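Local structure of peptidoglycan D,D-transpeptidase FtsI (Yersinia pestis, 6SYN) at residues Arg16-Asp21 and Leu27-Pro32; Thr427-Lys432 and Ile436-Gly441; Thr442-Gly447 and Tyr452-Leu457. The protein probably cross-links peptidoglycan stem peptides as a class B penicillin-binding protein of the periplasm, with a transpeptidase domain that beta-lactams acylate. All blocks are in the same frame, centred on the assembly; numbering follows the deposited sequence. Where two conformers were deposited one is given.

Contact 1: Arg16-Asp21 and Leu27-Pro32; sequences RGMISD and LAVSVP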
loop_
_atom_site.group_PDB
_atom_site.type_symbol
_atom_site.label_atom_id
_atom_site.label_comp_id
_atom_site.label_asym_id
_atom_site.label_seq_id
_atom_site.Cartn_x
_atom_site.Cartn_y
_atom_site.Cartn_z
ATOM N N ARG A 16 1.584 6.589 26.538
ATOM C CA ARG A 16 0.660 7.100 25.488
ATOM C C ARG A 16 -0.580 6.200 25.455
ATOM O O ARG A 16 -0.489 5.052 25.937
ATOM C CB ARG A 16 1.345 7.088 24.115
ATOM C CG ARG A 16 2.592 7.957 24.011
ATOM C CD ARG A 16 3.468 7.594 22.821
ATOM N NE ARG A 16 2.780 7.721 21.540
ATOM C CZ ARG A 16 2.576 8.866 20.886
ATOM N NH1 ARG A 16 3.005 10.016 21.384
ATOM N NH2 ARG A 16 1.937 8.859 19.729
ATOM N N GLY A 17 -1.688 6.690 24.895
ATOM C CA GLY A 17 -2.895 5.885 24.620
ATOM C C GLY A 17 -2.557 4.650 23.802
ATOM O O GLY A 17 -1.519 4.657 23.135
ATOM N N MET A 18 -3.402 3.621 23.847
ATOM C CA MET A 18 -3.127 2.316 23.196
ATOM C C MET A 18 -3.789 2.271 21.812
ATOM O O MET A 18 -5.011 2.539 21.722
ATOM C CB MET A 18 -3.654 1.161 24.050
ATOM C CG MET A 18 -3.053 -0.164 23.668
ATOM S SD MET A 18 -3.994 -1.534 24.351
ATOM C CE MET A 18 -5.312 -1.650 23.142
ATOM N N ILE A 19 -3.010 1.924 20.780
ATOM C CA ILE A 19 -3.516 1.697 19.393
ATOM C C ILE A 19 -3.817 0.206 19.232
ATOM O O ILE A 19 -2.894 -0.612 19.422
ATOM C CB ILE A 19 -2.525 2.183 18.317
ATOM C CG1 ILE A 19 -1.959 3.571 18.636
ATOM C CG2 ILE A 19 -3.189 2.133 16.949
ATOM C CD1 ILE A 19 -0.924 4.065 17.652
ATOM N N SER A 20 -5.059 -0.119 18.882
ATOM C CA SER A 20 -5.527 -1.499 18.614
ATOM C C SER A 20 -6.133 -1.577 17.212
ATOM O O SER A 20 -6.444 -0.526 16.626
ATOM C CB SER A 20 -6.515 -1.927 19.651
ATOM O OG SER A 20 -7.704 -1.161 19.540
ATOM N N ASP A 21 -6.306 -2.799 16.713
ATOM C CA ASP A 21 -6.978 -3.099 15.422
ATOM C C ASP A 21 -8.495 -3.155 15.672
ATOM O O ASP A 21 -8.918 -3.012 16.841
ATOM C CB ASP A 21 -6.372 -4.363 14.792
ATOM C CG ASP A 21 -6.995 -5.673 15.249
ATOM O OD1 ASP A 21 -7.644 -5.678 16.321
ATOM O OD2 ASP A 21 -6.832 -6.683 14.520
ATOM N N LEU A 27 -1.588 -3.050 18.957
ATOM C CA LEU A 27 -0.539 -2.778 17.933
ATOM C C LEU A 27 0.508 -1.793 18.477
ATOM O O LEU A 27 1.670 -1.892 18.054
ATOM C CB LEU A 27 -1.184 -2.215 16.662
ATOM C CG LEU A 27 -2.397 -2.966 16.118
ATOM C CD1 LEU A 27 -2.814 -2.380 14.782
ATOM C CD2 LEU A 27 -2.115 -4.452 15.972
ATOM N N ALA A 28 0.107 -0.847 19.330
ATOM C CA ALA A 28 1.010 0.122 19.992
ATOM C C ALA A 28 0.657 0.185 21.479
ATOM O O ALA A 28 -0.473 0.597 21.800
ATOM C CB ALA A 28 0.911 1.476 19.334
ATOM N N VAL A 29 1.592 -0.231 22.336
ATOM C CA VAL A 29 1.400 -0.345 23.811
ATOM C C VAL A 29 2.579 0.335 24.516
ATOM O O VAL A 29 3.730 0.123 24.096
ATOM C CB VAL A 29 1.259 -1.817 24.239
ATOM C CG1 VAL A 29 0.986 -1.951 25.727
ATOM C CG2 VAL A 29 0.180 -2.535 23.448
ATOM N N SER A 30 2.285 1.132 25.544
ATOM C CA SER A 30 3.274 1.786 26.438
ATOM C C SER A 30 3.582 0.839 27.601
ATOM O O SER A 30 2.661 0.582 28.395
ATOM C CB SER A 30 2.767 3.123 26.920
ATOM O OG SER A 30 3.235 4.169 26.081
ATOM N N VAL A 31 4.812 0.315 27.675
ATOM C CA VAL A 31 5.232 -0.695 28.695
ATOM C C VAL A 31 6.302 -0.075 29.588
ATOM O O VAL A 31 7.273 0.495 29.095
ATOM C CB VAL A 31 5.722 -2.004 28.042
ATOM C CG1 VAL A 31 6.588 -2.838 28.975
ATOM C CG2 VAL A 31 4.554 -2.834 27.536
ATOM N N PRO A 32 6.155 -0.180 30.929
ATOM C CA PRO A 32 7.155 0.343 31.860
ATOM C C PRO A 32 8.412 -0.540 31.875
ATOM O O PRO A 32 8.276 -1.747 32.035
ATOM C CB PRO A 32 6.421 0.324 33.209
ATOM C CG PRO A 32 5.444 -0.826 33.080
ATOM C CD PRO A 32 5.027 -0.822 31.623
#
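Ile19 and Ala28 form an antiparallel hydrogen-bonded pair, their CA atoms 4.8 Å apart, where 16-21 runs against the start of strand 26-38. Ile19 N donates to Ala28 O. The return is doubled: Ile19 O accepts from Leu27 N at 2.8 Å and from Ala28 N at 3.0 Å, the first donor in the carbonyl plane and the second tilted 16° from it. Two residues facing one make this a classic beta bulge, at the corner where the chain turns into the long strand.

The side chains of Ile19 and Ala28 lie on the same face of the sheet. With CG1 set anti to the carbonyl carbon (chi1 -45°), Ile19 runs extended alongside the methyl of Ala28, and its CB, CG1 and CD1 all pass close to that single carbon; CD1 ends 3.6 Å from Ala28 CB. Met18 takes a different course: its CG rests on Ala28 O at 3.3 Å and beside Val29 CG2, the two side chains lying alongside each other and pointing the same way. Leu27 points toward 16-21, its CG 4.0 Å from Asp21 N and its CD1 beside Asp21 CB. At the far end Ser30 OG takes the backbone N-H of Arg16 at 3.0 Å, and it is also hydrogen-bonded to Ser110 OG.

Arg16 carries its guanidinium group away to salt bridges with Asp142 and Glu138, and Asp21 pairs with Arg25. In the fold, 19-20 and 26-38 form a beta hairpin in a mixed sheet of the N-terminal part of the chain, which belongs to the PBP dimerisation-domain family: residues 177-178 run parallel to 19-20, strand 104-113 neighbours 26-38, and helices 121-124 and 136-140 pack against Ile19 and Ala28.

Contact 2: Thr427-Lys432 and Ile436-Gly441; sequences TKAAIK and IAIKTG. With CB9 ((2R,4S)-2-[(1R)-1-{[(2S)-2-carboxy-2-phenylacetyl]amino}-2-oxoethyl]-5,5-dimethyl-1,3-thiazolidine-4-carboxylic acid), chain D.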
loop_
_atom_site.group_PDB
_atom_site.type_symbol
_atom_site.label_atom_id
_atom_site.label_comp_id
_atom_site.label_asym_id
_atom_site.label_seq_id
_atom_site.Cartn_x
_atom_site.Cartn_y
_atom_site.Cartn_z
ATOM N N THR A 427 -5.314 -15.457 -14.870
ATOM C CA THR A 427 -5.721 -16.823 -14.432
ATOM C C THR A 427 -4.996 -17.222 -13.141
ATOM O O THR A 427 -5.604 -17.959 -12.334
ATOM C CB THR A 427 -5.441 -17.844 -15.541
ATOM O OG1 THR A 427 -4.170 -17.519 -16.109
ATOM C CG2 THR A 427 -6.503 -17.843 -16.620
ATOM N N LYS A 428 -3.754 -16.757 -12.951
ATOM C CA LYS A 428 -2.903 -17.093 -11.775
ATOM C C LYS A 428 -3.540 -16.584 -10.474
ATOM O O LYS A 428 -3.198 -17.137 -9.415
ATOM C CB LYS A 428 -1.473 -16.568 -11.956
ATOM C CG LYS A 428 -0.522 -17.573 -12.599
ATOM C CD LYS A 428 0.803 -16.995 -13.055
ATOM C CE LYS A 428 1.450 -17.789 -14.175
ATOM N NZ LYS A 428 1.920 -19.123 -13.726
ATOM N N ALA A 429 -4.442 -15.597 -10.548
ATOM C CA ALA A 429 -5.155 -15.009 -9.387
ATOM C C ALA A 429 -6.421 -15.805 -9.041
ATOM O O ALA A 429 -7.043 -15.472 -8.023
ATOM C CB ALA A 429 -5.505 -13.575 -9.679
ATOM N N ALA A 430 -6.803 -16.803 -9.849
ATOM C CA ALA A 430 -8.040 -17.597 -9.651
ATOM C C ALA A 430 -8.010 -18.236 -8.262
ATOM O O ALA A 430 -6.944 -18.753 -7.873
ATOM C CB ALA A 430 -8.197 -18.642 -10.729
ATOM N N ILE A 431 -9.146 -18.181 -7.560
ATOM C CA ILE A 431 -9.336 -18.712 -6.181
ATOM C C ILE A 431 -10.314 -19.881 -6.254
ATOM O O ILE A 431 -11.397 -19.695 -6.832
ATOM C CB ILE A 431 -9.861 -17.611 -5.242
ATOM C CG1 ILE A 431 -9.021 -16.339 -5.367
ATOM C CG2 ILE A 431 -9.955 -18.118 -3.808
ATOM C CD1 ILE A 431 -9.037 -15.471 -4.144
ATOM N N LYS A 432 -9.952 -21.016 -5.662
ATOM C CA LYS A 432 -10.755 -22.261 -5.717
ATOM C C LYS A 432 -12.062 -22.041 -4.943
ATOM O O LYS A 432 -11.997 -21.749 -3.728
ATOM C CB LYS A 432 -9.955 -23.446 -5.162
ATOM C CG LYS A 432 -8.709 -23.838 -5.952
ATOM C CD LYS A 432 -8.989 -24.365 -7.349
ATOM C CE LYS A 432 -7.740 -24.814 -8.082
ATOM N NZ LYS A 432 -7.291 -26.163 -7.664
ATOM N N ILE A 436 -14.214 -14.159 -9.145
ATOM C CA ILE A 436 -13.480 -12.883 -8.895
ATOM C C ILE A 436 -13.547 -11.993 -10.140
ATOM O O ILE A 436 -13.560 -12.526 -11.259
ATOM C CB ILE A 436 -12.022 -13.125 -8.439
ATOM C CG1 ILE A 436 -11.125 -13.670 -9.553
ATOM C CG2 ILE A 436 -11.978 -14.013 -7.204
ATOM C CD1 ILE A 436 -9.669 -13.774 -9.158
ATOM N N ALA A 437 -13.600 -10.679 -9.917
ATOM C CA ALA A 437 -13.547 -9.619 -10.946
ATOM C C ALA A 437 -12.255 -8.813 -10.761
ATOM O O ALA A 437 -12.211 -7.928 -9.877
ATOM C CB ALA A 437 -14.778 -8.754 -10.848
ATOM N N ILE A 438 -11.237 -9.133 -11.563
ATOM C CA ILE A 438 -9.899 -8.475 -11.542
ATOM C C ILE A 438 -9.616 -7.833 -12.899
ATOM O O ILE A 438 -10.259 -8.193 -13.899
ATOM C CB ILE A 438 -8.787 -9.480 -11.188
ATOM C CG1 ILE A 438 -8.553 -10.504 -12.304
ATOM C CG2 ILE A 438 -9.080 -10.154 -9.861
ATOM C CD1 ILE A 438 -7.190 -11.160 -12.259
ATOM N N LYS A 439 -8.639 -6.933 -12.907
ATOM C CA LYS A 439 -7.950 -6.437 -14.117
ATOM C C LYS A 439 -6.448 -6.445 -13.822
ATOM O O LYS A 439 -6.051 -5.912 -12.770
ATOM C CB LYS A 439 -8.460 -5.037 -14.454
ATOM C CG LYS A 439 -7.898 -4.435 -15.732
ATOM C CD LYS A 439 -8.415 -5.105 -16.984
ATOM C CE LYS A 439 -7.613 -4.760 -18.214
ATOM N NZ LYS A 439 -6.300 -5.440 -18.205
ATOM N N THR A 440 -5.647 -7.050 -14.696
ATOM C CA THR A 440 -4.167 -6.983 -14.627
ATOM C C THR A 440 -3.700 -5.655 -15.222
ATOM O O THR A 440 -4.513 -4.958 -15.854
ATOM C CB THR A 440 -3.503 -8.146 -15.371
ATOM O OG1 THR A 440 -3.958 -8.099 -16.724
ATOM C CG2 THR A 440 -3.810 -9.489 -14.747
ATOM N N GLY A 441 -2.424 -5.344 -15.022
ATOM C CA GLY A 441 -1.748 -4.173 -15.599
ATOM C C GLY A 441 -0.244 -4.358 -15.554
ATOM O O GLY A 441 0.256 -4.968 -14.580
HETATM C C CB9 D . -1.703 -2.348 -19.724
HETATM N N CB9 D . 0.290 -2.657 -21.220
HETATM O O CB9 D . -1.049 -2.310 -18.710
HETATM C CA CB9 D . -1.167 -2.751 -21.093
HETATM C CB CB9 D . -1.745 -4.137 -21.504
HETATM C CAA CB9 D . -0.837 -7.662 -21.432
HETATM C CAB CB9 D . 1.294 -6.462 -20.939
HETATM O OAD CB9 D . -0.342 -7.270 -18.207
HETATM O OAE CB9 D . 3.781 -0.521 -23.566
HETATM O OAF CB9 D . 0.154 -0.805 -22.473
HETATM O OAG CB9 D . -2.406 -6.628 -18.373
HETATM O OAH CB9 D . 2.795 0.059 -21.772
HETATM C CAJ CB9 D . 4.790 -5.337 -21.771
HETATM C CAK CB9 D . 4.058 -5.329 -22.935
HETATM C CAL CB9 D . 4.694 -4.281 -20.896
HETATM C CAM CB9 D . 3.222 -4.261 -23.223
HETATM C CAN CB9 D . 3.853 -3.211 -21.177
HETATM N NAP CB9 D . -2.071 -5.006 -20.364
HETATM S SAQ CB9 D . -0.555 -5.126 -22.462
HETATM C CAR CB9 D . -1.235 -6.603 -18.701
HETATM C CAS CB9 D . 3.004 -0.717 -22.669
HETATM C CAT CB9 D . 0.799 -1.784 -22.096
HETATM C CAU CB9 D . 3.081 -3.204 -22.334
HETATM C CAX CB9 D . -0.856 -5.637 -19.837
HETATM C CAY CB9 D . 2.191 -2.026 -22.713
HETATM C CAZ CB9 D . -0.211 -6.320 -21.089
#
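Ile438 and Ala429 carry the contact, Ile438 CD1 meeting Ala429 CB at 3.9 Å. Ile436, just before strand 437-446, sends its two branches to different partners in 427-432. In the conformer described here its CG1 stands between the backbone N and the carbonyl carbon (chi1 70°), the same first torsion as in Ile438, and the extended chain carries Ile436 CD1 to within 4.2 Å of Ala429 CB and, tentatively, close to Ala429 O. The other branch, Ile436 CG2, meets Ile431 CG1 at 4.2 Å, the two isoleucines crossing at about a right angle. No hydrogen bond crosses between the segments; the contact is apolar packing of a short 3-10 turn and the chain after it over one side of strand 437-446, the edge strand of the transpeptidase sheet, with Phe495 and Met499 of helix 492-505 adding to it.

The consecutive residues Lys439, Thr440 and Gly441 form the KTG motif of penicillin-recognising enzymes. Thr440 OG1 donates to the thiazolidine carboxylate of CB9 at 2.7 Å from OAG. Lys439 bends at chi2 and chi4 to bring NZ to Thr440 O, 36° out of the carbonyl plane, and also to Ser304 OG.

Contact 3: Thr442-Gly447 and Tyr452-Leu457; sequences TAKKVG and YMDRYL. With CB9 ((2R,4S)-2-[(1R)-1-{[(2S)-2-carboxy-2-phenylacetyl]amino}-2-oxoethyl]-5,5-dimethyl-1,3-thiazolidine-4-carboxylic acid), chain D.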
loop_
_atom_site.group_PDB
_atom_site.type_symbol
_atom_site.label_atom_id
_atom_site.label_comp_id
_atom_site.label_asym_id
_atom_site.label_seq_id
_atom_site.Cartn_x
_atom_site.Cartn_y
_atom_site.Cartn_z
ATOM N N THR A 442 0.442 -3.896 -16.600
ATOM C CA THR A 442 1.920 -3.792 -16.683
ATOM C C THR A 442 2.229 -2.387 -17.203
ATOM O O THR A 442 2.209 -2.199 -18.438
ATOM C CB THR A 442 2.516 -4.904 -17.559
ATOM O OG1 THR A 442 1.830 -6.130 -17.295
ATOM C CG2 THR A 442 4.002 -5.090 -17.342
ATOM N N ALA A 443 2.425 -1.428 -16.295
ATOM C CA ALA A 443 2.726 -0.016 -16.621
ATOM C C ALA A 443 4.225 0.119 -16.890
ATOM O O ALA A 443 5.017 -0.416 -16.090
ATOM C CB ALA A 443 2.278 0.901 -15.510
ATOM N N LYS A 444 4.588 0.764 -18.001
ATOM C CA LYS A 444 5.980 1.199 -18.277
ATOM C C LYS A 444 6.297 2.339 -17.307
ATOM O O LYS A 444 5.437 3.228 -17.146
ATOM C CB LYS A 444 6.160 1.597 -19.745
ATOM C CG LYS A 444 6.610 0.463 -20.654
ATOM C CD LYS A 444 7.040 0.909 -22.034
ATOM C CE LYS A 444 8.096 0.002 -22.640
ATOM N NZ LYS A 444 7.799 -0.321 -24.057
ATOM N N LYS A 445 7.460 2.276 -16.656
ATOM C CA LYS A 445 7.882 3.246 -15.611
ATOM C C LYS A 445 8.499 4.474 -16.282
ATOM O O LYS A 445 9.487 4.320 -17.012
ATOM C CB LYS A 445 8.882 2.608 -14.644
ATOM C CG LYS A 445 8.270 2.011 -13.388
ATOM C CD LYS A 445 9.307 1.523 -12.404
ATOM C CE LYS A 445 10.096 2.637 -11.750
ATOM N NZ LYS A 445 9.647 2.890 -10.359
ATOM N N VAL A 446 7.933 5.652 -16.027
ATOM C CA VAL A 446 8.426 6.942 -16.590
ATOM C C VAL A 446 9.561 7.452 -15.685
ATOM O O VAL A 446 9.477 7.260 -14.454
ATOM C CB VAL A 446 7.266 7.944 -16.768
ATOM C CG1 VAL A 446 6.798 8.544 -15.451
ATOM C CG2 VAL A 446 7.612 9.037 -17.770
ATOM N N GLY A 447 10.606 8.034 -16.277
ATOM C CA GLY A 447 11.838 8.425 -15.569
ATOM C C GLY A 447 11.786 9.865 -15.081
ATOM O O GLY A 447 10.728 10.494 -15.106
ATOM N N TYR A 452 10.232 6.907 -21.125
ATOM C CA TYR A 452 9.861 5.555 -20.634
ATOM C C TYR A 452 11.069 4.627 -20.677
ATOM O O TYR A 452 11.787 4.579 -21.692
ATOM C CB TYR A 452 8.670 4.987 -21.406
ATOM C CG TYR A 452 7.393 5.650 -20.979
ATOM C CD1 TYR A 452 6.822 5.349 -19.752
ATOM C CD2 TYR A 452 6.818 6.656 -21.736
ATOM C CE1 TYR A 452 5.675 5.988 -19.313
ATOM C CE2 TYR A 452 5.670 7.304 -21.312
ATOM C CZ TYR A 452 5.098 6.969 -20.096
ATOM O OH TYR A 452 3.968 7.593 -19.663
ATOM N N MET A 453 11.257 3.910 -19.570
ATOM C CA MET A 453 12.303 2.877 -19.397
ATOM C C MET A 453 11.656 1.522 -19.695
ATOM O O MET A 453 10.412 1.468 -19.798
ATOM C CB MET A 453 12.862 2.886 -17.970
ATOM C CG MET A 453 12.921 4.259 -17.320
ATOM S SD MET A 453 13.428 4.120 -15.591
ATOM C CE MET A 453 12.405 5.380 -14.833
ATOM N N ASP A 454 12.472 0.479 -19.839
ATOM C CA ASP A 454 12.005 -0.926 -19.944
ATOM C C ASP A 454 12.070 -1.532 -18.538
ATOM O O ASP A 454 12.705 -2.583 -18.347
ATOM C CB ASP A 454 12.766 -1.644 -21.060
ATOM C CG ASP A 454 12.465 -1.054 -22.431
ATOM O OD1 ASP A 454 11.578 -0.168 -22.512
ATOM O OD2 ASP A 454 13.120 -1.474 -23.409
ATOM N N ARG A 455 11.415 -0.840 -17.603
ATOM C CA ARG A 455 11.211 -1.199 -16.177
ATOM C C ARG A 455 9.705 -1.037 -15.935
ATOM O O ARG A 455 9.099 -0.169 -16.599
ATOM C CB ARG A 455 12.125 -0.321 -15.311
ATOM C CG ARG A 455 13.529 -0.174 -15.888
ATOM C CD ARG A 455 14.541 0.536 -15.009
ATOM N NE ARG A 455 14.936 -0.260 -13.850
ATOM C CZ ARG A 455 16.177 -0.648 -13.553
ATOM N NH1 ARG A 455 17.201 -0.319 -14.327
ATOM N NH2 ARG A 455 16.393 -1.365 -12.463
ATOM N N TYR A 456 9.092 -1.875 -15.096
ATOM C CA TYR A 456 7.614 -2.047 -15.085
ATOM C C TYR A 456 7.045 -2.048 -13.662
ATOM O O TYR A 456 7.746 -2.432 -12.710
ATOM C CB TYR A 456 7.235 -3.324 -15.840
ATOM C CG TYR A 456 7.877 -3.450 -17.199
ATOM C CD1 TYR A 456 7.386 -2.750 -18.289
ATOM C CD2 TYR A 456 8.991 -4.253 -17.392
ATOM C CE1 TYR A 456 7.976 -2.854 -19.540
ATOM C CE2 TYR A 456 9.594 -4.368 -18.634
ATOM C CZ TYR A 456 9.086 -3.666 -19.712
ATOM O OH TYR A 456 9.673 -3.775 -20.940
ATOM N N LEU A 457 5.795 -1.585 -13.550
ATOM C CA LEU A 457 4.903 -1.773 -12.378
ATOM C C LEU A 457 3.963 -2.949 -12.665
ATOM O O LEU A 457 3.023 -2.768 -13.460
ATOM C CB LEU A 457 4.085 -0.499 -12.151
ATOM C CG LEU A 457 4.887 0.766 -11.869
ATOM C CD1 LEU A 457 3.985 1.986 -11.933
ATOM C CD2 LEU A 457 5.575 0.678 -10.517
HETATM C C CB9 D . -1.703 -2.348 -19.724
HETATM N N CB9 D . 0.290 -2.657 -21.220
HETATM O O CB9 D . -1.049 -2.310 -18.710
HETATM C CA CB9 D . -1.167 -2.751 -21.093
HETATM C CB CB9 D . -1.745 -4.137 -21.504
HETATM C CAA CB9 D . -0.837 -7.662 -21.432
HETATM C CAB CB9 D . 1.294 -6.462 -20.939
HETATM O OAD CB9 D . -0.342 -7.270 -18.207
HETATM O OAE CB9 D . 3.781 -0.521 -23.566
HETATM O OAF CB9 D . 0.154 -0.805 -22.473
HETATM O OAG CB9 D . -2.406 -6.628 -18.373
HETATM O OAH CB9 D . 2.795 0.059 -21.772
HETATM C CAJ CB9 D . 4.790 -5.337 -21.771
HETATM C CAK CB9 D . 4.058 -5.329 -22.935
HETATM C CAL CB9 D . 4.694 -4.281 -20.896
HETATM C CAM CB9 D . 3.222 -4.261 -23.223
HETATM C CAN CB9 D . 3.853 -3.211 -21.177
HETATM N NAP CB9 D . -2.071 -5.006 -20.364
HETATM S SAQ CB9 D . -0.555 -5.126 -22.462
HETATM C CAR CB9 D . -1.235 -6.603 -18.701
HETATM C CAS CB9 D . 3.004 -0.717 -22.669
HETATM C CAT CB9 D . 0.799 -1.784 -22.096
HETATM C CAU CB9 D . 3.081 -3.204 -22.334
HETATM C CAX CB9 D . -0.856 -5.637 -19.837
HETATM C CAY CB9 D . 2.191 -2.026 -22.713
HETATM C CAZ CB9 D . -0.211 -6.320 -21.089
#
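Lys444 lies against residues of both parts of 452-457, and its course from the strand can be traced carbon by carbon. Lys444 CB sits 3.8 Å from Tyr452 CD1. Lys444 CG comes to 3.8 Å from Tyr456 CE1, obliquely to that ring, the two side chains running side by side in the same direction. CD passes between Met453 O and OAE, an oxygen of the carboxylate on the phenylacetyl side chain of CB9. Lys444 CE approaches Asp454 OD1 at 3.5 Å, but a bend at chi4 leaves Lys444 NZ 4.1 Å from that oxygen, beyond a salt bridge; the opposite charges may still attract weakly.

The backbone beneath is antiparallel. Ala443 and Leu457 exchange N-H...O bonds both ways, Lys445 N donates to Arg455 O, and Met453 N donates to Lys445 O. Lys444 pairs with Tyr456 but Val446 with Tyr452, so the register shifts by two: a beta bulge at the corner of Asp454. Beyond it, Val446 lays CG2 over one face of the Tyr452 ring, 4.1 Å from its centroid, while Lys444 O sits at the ring edge. Tyr452 OH is hydrogen-bonded to Glu249.

Toward the pocket, Thr442 grips CB9 twice: Thr442 N donates to the ligand O at 3.0 Å and Thr442 OG1 to the thiazolidine carboxylate oxygen OAD at 2.6 Å. Tyr456, stacked with Tyr485, has CE1 near phenyl carbon CAL. This is the bulged hairpin following the KTG motif, on the edge strand along which penicillin-binding proteins hold the ring-opened beta-lactam of the acyl-enzyme.

Contacts 2 and 3 follow each other directly along strand 437-446: 436-441 gives way to 442-447 without a gap, although the contact centres lie about 22 Å apart. Both touch CB9. Contact 2 supplies Thr440 and Gly441 to the pocket, and contact 3 supplies Thr442, Lys444 and Tyr456, so the ligand's thiazolidine carboxylate is held by hydroxyls from each, Thr440 and Thr442. Contact 1 belongs to the N-terminal part of the chain, of the PBP dimerisation-domain family. Its centre is about 37 Å from that of contact 2 and 41 Å from that of contact 3, across the chain's centre, with nearest atoms about 21 Å and 27 Å apart.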